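Local structure of endoglucanase (Uncultured bacterium, 3X17) at residues P330-D335 with V374-P379; T271-A276 with L318-E323. The protein probably cleaves internal beta-1,4-glucosidic bonds of cellulose, as an endoglucanase of glycoside hydrolase family 9. One frame throughout, in Å; residues are numbered along the deposited sequence.

The two contacts lie next to each other in the (alpha/alpha)6 barrel, and one of them, contact 1, holds a calcium ion. Contact 2 comes first along the chain and closes before contact 1 opens. The loop between helices 294-312 and 337-351 serves both: its 318-323 part meets the start of helix 272-288, and its 330-335 part meets the loop that precedes helix 381-390. Their centres lie about 10 Å apart, yet they touch, since Y320 OH lies 2.8 Å from D333 O, a probable hydrogen bond. D333, one of the calcium ligands of contact 1, is thus also held through its backbone carbonyl by Y320.

Contact 1 (P330-D335 with V374-P379); sequences PYDDRD and VSWVNP. With CA (calcium ion), chain E.
D333 and V377 meet through a calcium ion rather than through a direct bond. The carboxylate of D333 grips the metal with both oxygens, OD1 at 2.6 Å and OD2 at 2.5 Å, while the carbonyl O of V377 binds the ion from the other segment at 2.4 Å. D335 O adds the shortest of these bonds, 2.2 Å from the calcium, and a water joins the shell; D338 OD1 and D339 OD2, from the start of helix 337-351, complete seven ligand atoms. With CG anti to the backbone N (chi1 169°), the carboxyl carbon of D333 is carried toward the metal, and a weak bond from D335 N reaches its OD1.

Away from the ion, the two segments pack through aromatic rings. Y331 turns its edge onto W376, CD1 lying 3.4 Å above the indole plane and over its centre, with the ring planes 78° apart: a T-shaped stack. Y331 CA adds an off-centre CH-pi contact with the six-membered ring. V377 CG2, from the same segment as the indole, touches the opposite face near its rim, and Y331 OH is hydrogen-bonded to D176.

Further out, the turn carrying the V377 carbonyl is shaped by an ST motif, in which N378 N donates to S375 OG at 3.1 Å in a nearly straight bond (177°). Within 330-335, R334 NH1 forms a salt bridge with D332 OD2. Two interhelical loops and the start of a helix thus share one calcium site of the (alpha/alpha)6 barrel.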
ATOM      1  N   PRO A 330       1.415   9.819  15.431  1.00 36.67           N
ATOM      2  CA  PRO A 330       0.910  11.183  15.187  1.00 36.06           C
ATOM      3  C   PRO A 330       0.166  11.402  13.856  1.00 34.37           C
ATOM      4  O   PRO A 330      -0.778  12.200  13.794  1.00 34.29           O
ATOM      5  CB  PRO A 330       2.188  12.043  15.231  1.00 37.01           C
ATOM      6  CG  PRO A 330       3.293  11.092  14.889  1.00 40.76           C
ATOM      7  CD  PRO A 330       2.886   9.758  15.463  1.00 35.46           C
ATOM      8  N   TYR A 331       0.630  10.762  12.783  1.00 34.42           N
ATOM      9  CA  TYR A 331       0.230  11.143  11.415  1.00 33.06           C
ATOM     10  C   TYR A 331       0.073  12.651  11.316  1.00 32.87           C
ATOM     11  O   TYR A 331      -0.983  13.160  10.918  1.00 33.23           O
ATOM     12  CB  TYR A 331      -1.059  10.418  10.955  1.00 32.52           C
ATOM     13  CG  TYR A 331      -0.840   8.935  10.726  1.00 33.92           C
ATOM     14  CD1 TYR A 331       0.137   8.489   9.837  1.00 36.47           C
ATOM     15  CD2 TYR A 331      -1.510   7.978  11.490  1.00 37.03           C
ATOM     16  CE1 TYR A 331       0.412   7.125   9.682  1.00 36.65           C
ATOM     17  CE2 TYR A 331      -1.259   6.591  11.325  1.00 32.90           C
ATOM     18  CZ  TYR A 331      -0.295   6.178  10.425  1.00 37.81           C
ATOM     19  OH  TYR A 331      -0.022   4.825  10.237  1.00 33.02           O
ATOM     20  N   ASP A 332       1.140  13.363  11.648  1.00 32.10           N
ATOM     21  CA  ASP A 332       1.065  14.802  11.767  1.00 33.87           C
ATOM     22  C   ASP A 332       1.328  15.450  10.396  1.00 34.61           C
ATOM     23  O   ASP A 332       2.446  15.945  10.108  1.00 36.41           O
ATOM     24  CB  ASP A 332       2.052  15.299  12.838  1.00 33.34           C
ATOM     25  CG  ASP A 332       3.449  14.759  12.641  1.00 37.01           C
ATOM     26  OD1 ASP A 332       3.612  13.653  12.062  1.00 38.63           O
ATOM     27  OD2 ASP A 332       4.396  15.469  13.020  1.00 47.81           O
ATOM     28  N   ASP A 333       0.338  15.332   9.513  1.00 32.53           N
ATOM     29  CA  ASP A 333       0.422  15.878   8.156  1.00 33.82           C
ATOM     30  C   ASP A 333       0.250  17.399   8.259  1.00 33.57           C
ATOM     31  O   ASP A 333      -0.798  17.881   8.677  1.00 33.15           O
ATOM     32  CB  ASP A 333      -0.677  15.270   7.284  1.00 34.04           C
ATOM     33  CG  ASP A 333      -0.840  15.977   5.935  1.00 35.62           C
ATOM     34  OD1 ASP A 333      -0.018  16.844   5.557  1.00 40.12           O
ATOM     35  OD2 ASP A 333      -1.845  15.681   5.259  1.00 38.89           O
ATOM     36  N   ARG A 334       1.330  18.129   8.046  1.00 34.45           N
ATOM     37  CA  ARG A 334       1.374  19.546   8.442  1.00 38.49           C
ATOM     38  C   ARG A 334       1.038  20.545   7.317  1.00 37.88           C
ATOM     39  O   ARG A 334       1.241  21.753   7.470  1.00 39.09           O
ATOM     40  CB  ARG A 334       2.696  19.865   9.179  1.00 38.56           C
ATOM     41  CG  ARG A 334       2.893  18.879  10.350  1.00 47.56           C
ATOM     42  CD  ARG A 334       3.907  19.269  11.408  1.00 53.20           C
ATOM     43  NE  ARG A 334       3.233  19.812  12.588  1.00 56.73           N
ATOM     44  CZ  ARG A 334       3.216  19.257  13.792  1.00 50.90           C
ATOM     45  NH1 ARG A 334       3.843  18.115  14.032  1.00 52.94           N
ATOM     46  NH2 ARG A 334       2.542  19.852  14.762  1.00 58.61           N
ATOM     47  N   ASP A 335       0.380  20.051   6.266  1.00 36.81           N
ATOM     48  CA  ASP A 335      -0.115  20.917   5.183  1.00 37.95           C
ATOM     49  C   ASP A 335      -1.360  20.319   4.534  1.00 36.06           C
ATOM     50  O   ASP A 335      -1.331  19.172   4.065  1.00 39.06           O
ATOM     51  CB  ASP A 335       1.006  21.124   4.146  1.00 39.19           C
ATOM     52  CG  ASP A 335       0.610  22.063   3.002  1.00 44.48           C
ATOM     53  OD1 ASP A 335      -0.521  22.576   2.978  1.00 52.17           O
ATOM     54  OD2 ASP A 335       1.439  22.255   2.085  1.00 54.21           O
ATOM     55  N   VAL A 374       1.542   8.546  -4.061  1.00 31.75           N
ATOM     56  CA  VAL A 374       0.436   8.712  -3.112  1.00 31.05           C
ATOM     57  C   VAL A 374       0.862   8.284  -1.722  1.00 32.22           C
ATOM     58  O   VAL A 374       1.472   7.207  -1.547  1.00 29.55           O
ATOM     59  CB  VAL A 374      -0.771   7.872  -3.566  1.00 32.05           C
ATOM     60  CG1 VAL A 374      -1.801   7.745  -2.439  1.00 29.53           C
ATOM     61  CG2 VAL A 374      -1.361   8.493  -4.843  1.00 28.22           C
ATOM     62  N   SER A 375       0.670   9.189  -0.758  1.00 32.00           N
ATOM     63  CA  SER A 375       0.988   8.911   0.655  1.00 31.75           C
ATOM     64  C   SER A 375      -0.029   9.630   1.563  1.00 31.43           C
ATOM     65  O   SER A 375      -0.772  10.473   1.092  1.00 31.10           O
ATOM     66  CB  SER A 375       2.412   9.422   0.978  1.00 32.70           C
ATOM     67  OG  SER A 375       2.397  10.834   1.117  1.00 34.61           O
ATOM     68  N   TRP A 376      -0.065   9.277   2.850  1.00 31.96           N
ATOM     69  CA  TRP A 376      -0.913   9.976   3.829  1.00 31.44           C
ATOM     70  C   TRP A 376      -0.526  11.437   4.065  1.00 32.20           C
ATOM     71  O   TRP A 376      -1.339  12.227   4.556  1.00 34.10           O
ATOM     72  CB  TRP A 376      -0.972   9.213   5.161  1.00 31.15           C
ATOM     73  CG  TRP A 376       0.351   9.082   5.887  1.00 29.41           C
ATOM     74  CD1 TRP A 376       1.167   7.974   5.916  1.00 34.08           C
ATOM     75  CD2 TRP A 376       0.955  10.038   6.774  1.00 27.64           C
ATOM     76  NE1 TRP A 376       2.292   8.231   6.669  1.00 31.42           N
ATOM     77  CE2 TRP A 376       2.185   9.482   7.215  1.00 29.93           C
ATOM     78  CE3 TRP A 376       0.625  11.335   7.168  1.00 32.09           C
ATOM     79  CZ2 TRP A 376       3.051  10.152   8.090  1.00 34.32           C
ATOM     80  CZ3 TRP A 376       1.493  12.017   8.046  1.00 32.59           C
ATOM     81  CH2 TRP A 376       2.690  11.414   8.498  1.00 37.11           C
ATOM     82  N   VAL A 377       0.679  11.816   3.660  1.00 31.41           N
ATOM     83  CA  VAL A 377       1.065  13.235   3.658  1.00 31.99           C
ATOM     84  C   VAL A 377       0.471  13.959   2.446  1.00 32.15           C
ATOM     85  O   VAL A 377      -0.255  14.962   2.585  1.00 29.62           O
ATOM     86  CB  VAL A 377       2.592  13.393   3.677  1.00 32.52           C
ATOM     87  CG1 VAL A 377       2.989  14.853   3.530  1.00 35.39           C
ATOM     88  CG2 VAL A 377       3.177  12.821   4.989  1.00 34.61           C
ATOM     89  N   ASN A 378       0.764  13.414   1.259  1.00 32.46           N
ATOM     90  CA  ASN A 378       0.364  14.018  -0.013  1.00 31.26           C
ATOM     91  C   ASN A 378      -0.347  12.995  -0.898  1.00 29.22           C
ATOM     92  O   ASN A 378       0.266  12.081  -1.415  1.00 28.86           O
ATOM     93  CB  ASN A 378       1.596  14.553  -0.741  1.00 34.60           C
ATOM     94  CG  ASN A 378       1.256  15.228  -2.039  1.00 28.41           C
ATOM     95  OD1 ASN A 378       0.133  15.146  -2.525  1.00 30.97           O
ATOM     96  ND2 ASN A 378       2.248  15.856  -2.636  1.00 26.22           N
ATOM     97  N   PRO A 379      -1.669  13.074  -0.960  1.00 31.69           N
ATOM     98  CA  PRO A 379      -2.454  12.140  -1.762  1.00 30.17           C
ATOM     99  C   PRO A 379      -2.798  12.727  -3.152  1.00 31.44           C
ATOM    100  O   PRO A 379      -3.608  12.156  -3.894  1.00 28.53           O
ATOM    101  CB  PRO A 379      -3.729  12.000  -0.931  1.00 29.63           C
ATOM    102  CG  PRO A 379      -3.927  13.328  -0.380  1.00 32.15           C
ATOM    103  CD  PRO A 379      -2.520  13.842  -0.034  1.00 31.43           C
TER
HETATM  104 CA    CA E 603      -1.206  17.062   3.293  1.00 33.60          CA
HETATM  105  O   HOH W   1       1.024  17.813   2.481  1.00 30.43           O

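Contact 2 (T271-A276 with L318-E323); sequences TTQDTA and LDYPAE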
ATOM      1  N   THR A 271      -9.038  17.880  12.294  1.00 37.04           N
ATOM      2  CA  THR A 271      -7.959  18.398  11.495  1.00 35.86           C
ATOM      3  C   THR A 271      -8.577  18.688  10.121  1.00 37.88           C
ATOM      4  O   THR A 271      -9.513  17.993   9.701  1.00 37.62           O
ATOM      5  CB  THR A 271      -6.926  17.285  11.384  1.00 37.37           C
ATOM      6  OG1 THR A 271      -5.811  17.536  12.254  1.00 39.07           O
ATOM      7  CG2 THR A 271      -6.534  17.029  10.003  1.00 26.71           C
ATOM      8  N   THR A 272      -8.125  19.755   9.461  1.00 35.61           N
ATOM      9  CA  THR A 272      -8.587  20.065   8.108  1.00 34.72           C
ATOM     10  C   THR A 272      -8.056  19.101   7.048  1.00 33.94           C
ATOM     11  O   THR A 272      -8.789  18.776   6.133  1.00 34.83           O
ATOM     12  CB  THR A 272      -8.270  21.521   7.696  1.00 32.55           C
ATOM     13  OG1 THR A 272      -6.893  21.805   7.989  1.00 35.31           O
ATOM     14  CG2 THR A 272      -9.149  22.483   8.482  1.00 33.59           C
ATOM     15  N   GLN A 273      -6.805  18.633   7.161  1.00 32.90           N
ATOM     16  CA  GLN A 273      -6.326  17.576   6.243  1.00 33.78           C
ATOM     17  C   GLN A 273      -7.177  16.306   6.286  1.00 31.02           C
ATOM     18  O   GLN A 273      -7.476  15.717   5.254  1.00 30.16           O
ATOM     19  CB  GLN A 273      -4.819  17.258   6.409  1.00 32.29           C
ATOM     20  CG  GLN A 273      -4.395  16.744   7.782  1.00 33.14           C
ATOM     21  CD  GLN A 273      -4.284  15.223   7.852  1.00 37.93           C
ATOM     22  OE1 GLN A 273      -4.659  14.510   6.906  1.00 35.50           O
ATOM     23  NE2 GLN A 273      -3.811  14.713   8.994  1.00 30.88           N
ATOM     24  N   ASP A 274      -7.554  15.877   7.487  1.00 31.13           N
ATOM     25  CA  ASP A 274      -8.419  14.722   7.630  1.00 30.00           C
ATOM     26  C   ASP A 274      -9.779  15.019   7.024  1.00 31.17           C
ATOM     27  O   ASP A 274     -10.391  14.143   6.401  1.00 31.89           O
ATOM     28  CB  ASP A 274      -8.565  14.286   9.099  1.00 29.77           C
ATOM     29  CG  ASP A 274      -7.299  13.629   9.651  1.00 33.61           C
ATOM     30  OD1 ASP A 274      -6.813  12.659   9.027  1.00 32.75           O
ATOM     31  OD2 ASP A 274      -6.818  14.055  10.740  1.00 33.93           O
ATOM     32  N   THR A 275     -10.286  16.228   7.260  1.00 30.78           N
ATOM     33  CA  THR A 275     -11.595  16.591   6.762  1.00 30.90           C
ATOM     34  C   THR A 275     -11.603  16.523   5.208  1.00 32.30           C
ATOM     35  O   THR A 275     -12.501  15.930   4.581  1.00 30.80           O
ATOM     36  CB  THR A 275     -11.984  18.001   7.287  1.00 32.09           C
ATOM     37  OG1 THR A 275     -12.026  17.989   8.726  1.00 31.85           O
ATOM     38  CG2 THR A 275     -13.323  18.430   6.754  1.00 30.09           C
ATOM     39  N   ALA A 276     -10.528  17.021   4.606  1.00 30.72           N
ATOM     40  CA  ALA A 276     -10.400  17.056   3.136  1.00 31.67           C
ATOM     41  C   ALA A 276     -10.124  15.646   2.558  1.00 30.23           C
ATOM     42  O   ALA A 276     -10.757  15.240   1.585  1.00 32.82           O
ATOM     43  CB  ALA A 276      -9.264  18.034   2.741  1.00 29.78           C
ATOM     44  N   LEU A 318      -4.253  22.234  11.956  1.00 34.51           N
ATOM     45  CA  LEU A 318      -3.327  21.152  11.865  1.00 34.16           C
ATOM     46  C   LEU A 318      -2.536  21.052  13.158  1.00 35.52           C
ATOM     47  O   LEU A 318      -1.309  21.104  13.152  1.00 34.87           O
ATOM     48  CB  LEU A 318      -2.406  21.365  10.655  1.00 34.58           C
ATOM     49  CG  LEU A 318      -3.183  21.393   9.313  1.00 35.32           C
ATOM     50  CD1 LEU A 318      -2.357  21.906   8.151  1.00 35.98           C
ATOM     51  CD2 LEU A 318      -3.735  20.024   8.975  1.00 30.72           C
ATOM     52  N   ASP A 319      -3.241  20.896  14.271  1.00 36.06           N
ATOM     53  CA  ASP A 319      -2.583  20.809  15.581  1.00 38.49           C
ATOM     54  C   ASP A 319      -2.424  19.376  16.025  1.00 37.76           C
ATOM     55  O   ASP A 319      -3.416  18.633  16.133  1.00 39.78           O
ATOM     56  CB  ASP A 319      -3.407  21.556  16.633  1.00 38.04           C
ATOM     57  CG  ASP A 319      -3.586  23.008  16.293  1.00 41.98           C
ATOM     58  OD1 ASP A 319      -2.590  23.650  15.880  1.00 44.42           O
ATOM     59  OD2 ASP A 319      -4.711  23.513  16.475  1.00 45.02           O
ATOM     60  N   TYR A 320      -1.207  19.027  16.392  1.00 38.22           N
ATOM     61  CA  TYR A 320      -0.877  17.673  16.793  1.00 38.40           C
ATOM     62  C   TYR A 320      -0.130  17.687  18.134  1.00 40.39           C
ATOM     63  O   TYR A 320       1.065  17.417  18.186  1.00 39.57           O
ATOM     64  CB  TYR A 320      -0.046  16.963  15.707  1.00 39.07           C
ATOM     65  CG  TYR A 320      -0.718  16.925  14.330  1.00 39.79           C
ATOM     66  CD1 TYR A 320      -1.718  16.008  14.045  1.00 37.85           C
ATOM     67  CD2 TYR A 320      -0.352  17.821  13.333  1.00 38.51           C
ATOM     68  CE1 TYR A 320      -2.332  15.978  12.790  1.00 44.05           C
ATOM     69  CE2 TYR A 320      -0.981  17.831  12.097  1.00 41.32           C
ATOM     70  CZ  TYR A 320      -1.927  16.873  11.809  1.00 44.89           C
ATOM     71  OH  TYR A 320      -2.532  16.874  10.569  1.00 42.23           O
ATOM     72  N   PRO A 321      -0.852  17.962  19.233  1.00 40.96           N
ATOM     73  CA  PRO A 321      -0.144  18.100  20.505  1.00 42.39           C
ATOM     74  C   PRO A 321       0.648  16.831  20.806  1.00 44.04           C
ATOM     75  O   PRO A 321       0.138  15.720  20.634  1.00 44.60           O
ATOM     76  CB  PRO A 321      -1.269  18.263  21.537  1.00 41.11           C
ATOM     77  CG  PRO A 321      -2.524  18.455  20.773  1.00 42.95           C
ATOM     78  CD  PRO A 321      -2.314  17.918  19.389  1.00 40.47           C
ATOM     79  N   ALA A 322       1.884  16.996  21.249  1.00 43.31           N
ATOM     80  CA  ALA A 322       2.755  15.856  21.502  1.00 45.02           C
ATOM     81  C   ALA A 322       2.123  14.848  22.462  1.00 43.19           C
ATOM     82  O   ALA A 322       2.391  13.642  22.388  1.00 43.42           O
ATOM     83  CB  ALA A 322       4.149  16.343  22.039  1.00 45.19           C
ATOM     84  N   GLU A 323       1.273  15.329  23.353  1.00 43.89           N
ATOM     85  CA  GLU A 323       0.638  14.428  24.316  1.00 46.63           C
ATOM     86  C   GLU A 323      -0.468  13.539  23.730  1.00 45.18           C
ATOM     87  O   GLU A 323      -0.826  12.524  24.316  1.00 45.73           O
ATOM     88  CB  GLU A 323       0.143  15.181  25.556  1.00 46.51           C
ATOM     89  CG  GLU A 323      -1.031  16.106  25.302  1.00 56.00           C
ATOM     90  CD  GLU A 323      -0.600  17.531  24.945  1.00 59.83           C
ATOM     91  OE1 GLU A 323       0.620  17.776  24.785  1.00 61.44           O
ATOM     92  OE2 GLU A 323      -1.494  18.395  24.789  1.00 60.18           O
TER
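The N-terminal turn of helix 272-288, which follows directly on strand 265-271, receives the loop 318-323 through Q273, T272 and T271, with Q273 and Y320 making the polar link. Q273 NE2 donates to Y320 OH at 3.0 Å (156° at the hydrogen), and the hydroxyl lies close to the amide plane. The donor comes in at the edge of the tyrosine ring, whose plane is 42° from that of the amide. The bend of the glutamine chain at chi2 (97°) turns CD aside; NE2 is also paired with T185 OG1, while OE1 is bonded to K277 NZ. Y320 OH, whose strongest polar partner is D333 O, ties the helix start to the calcium-binding part of its own loop, while H245 meets its ring edge-to-face.

In this family 9 catalytic barrel L318 provides the van der Waals half of the contact. Its CD2 branch packs 3.6 Å from Q273 CG and lies beside T272 OG1, a hydroxyl that also pairs with D336 OD2 and I317 N. T271, at the N-cap position, lays OG1 3.7 Å from Y320 OH without a hydrogen bond, and this buried oxygen has no partner in the model. The carbonyl O of T271 is gripped twice from opposite faces, by T275 N, the first backbone bond of the helix, and by T275 OG1 at 2.7 Å.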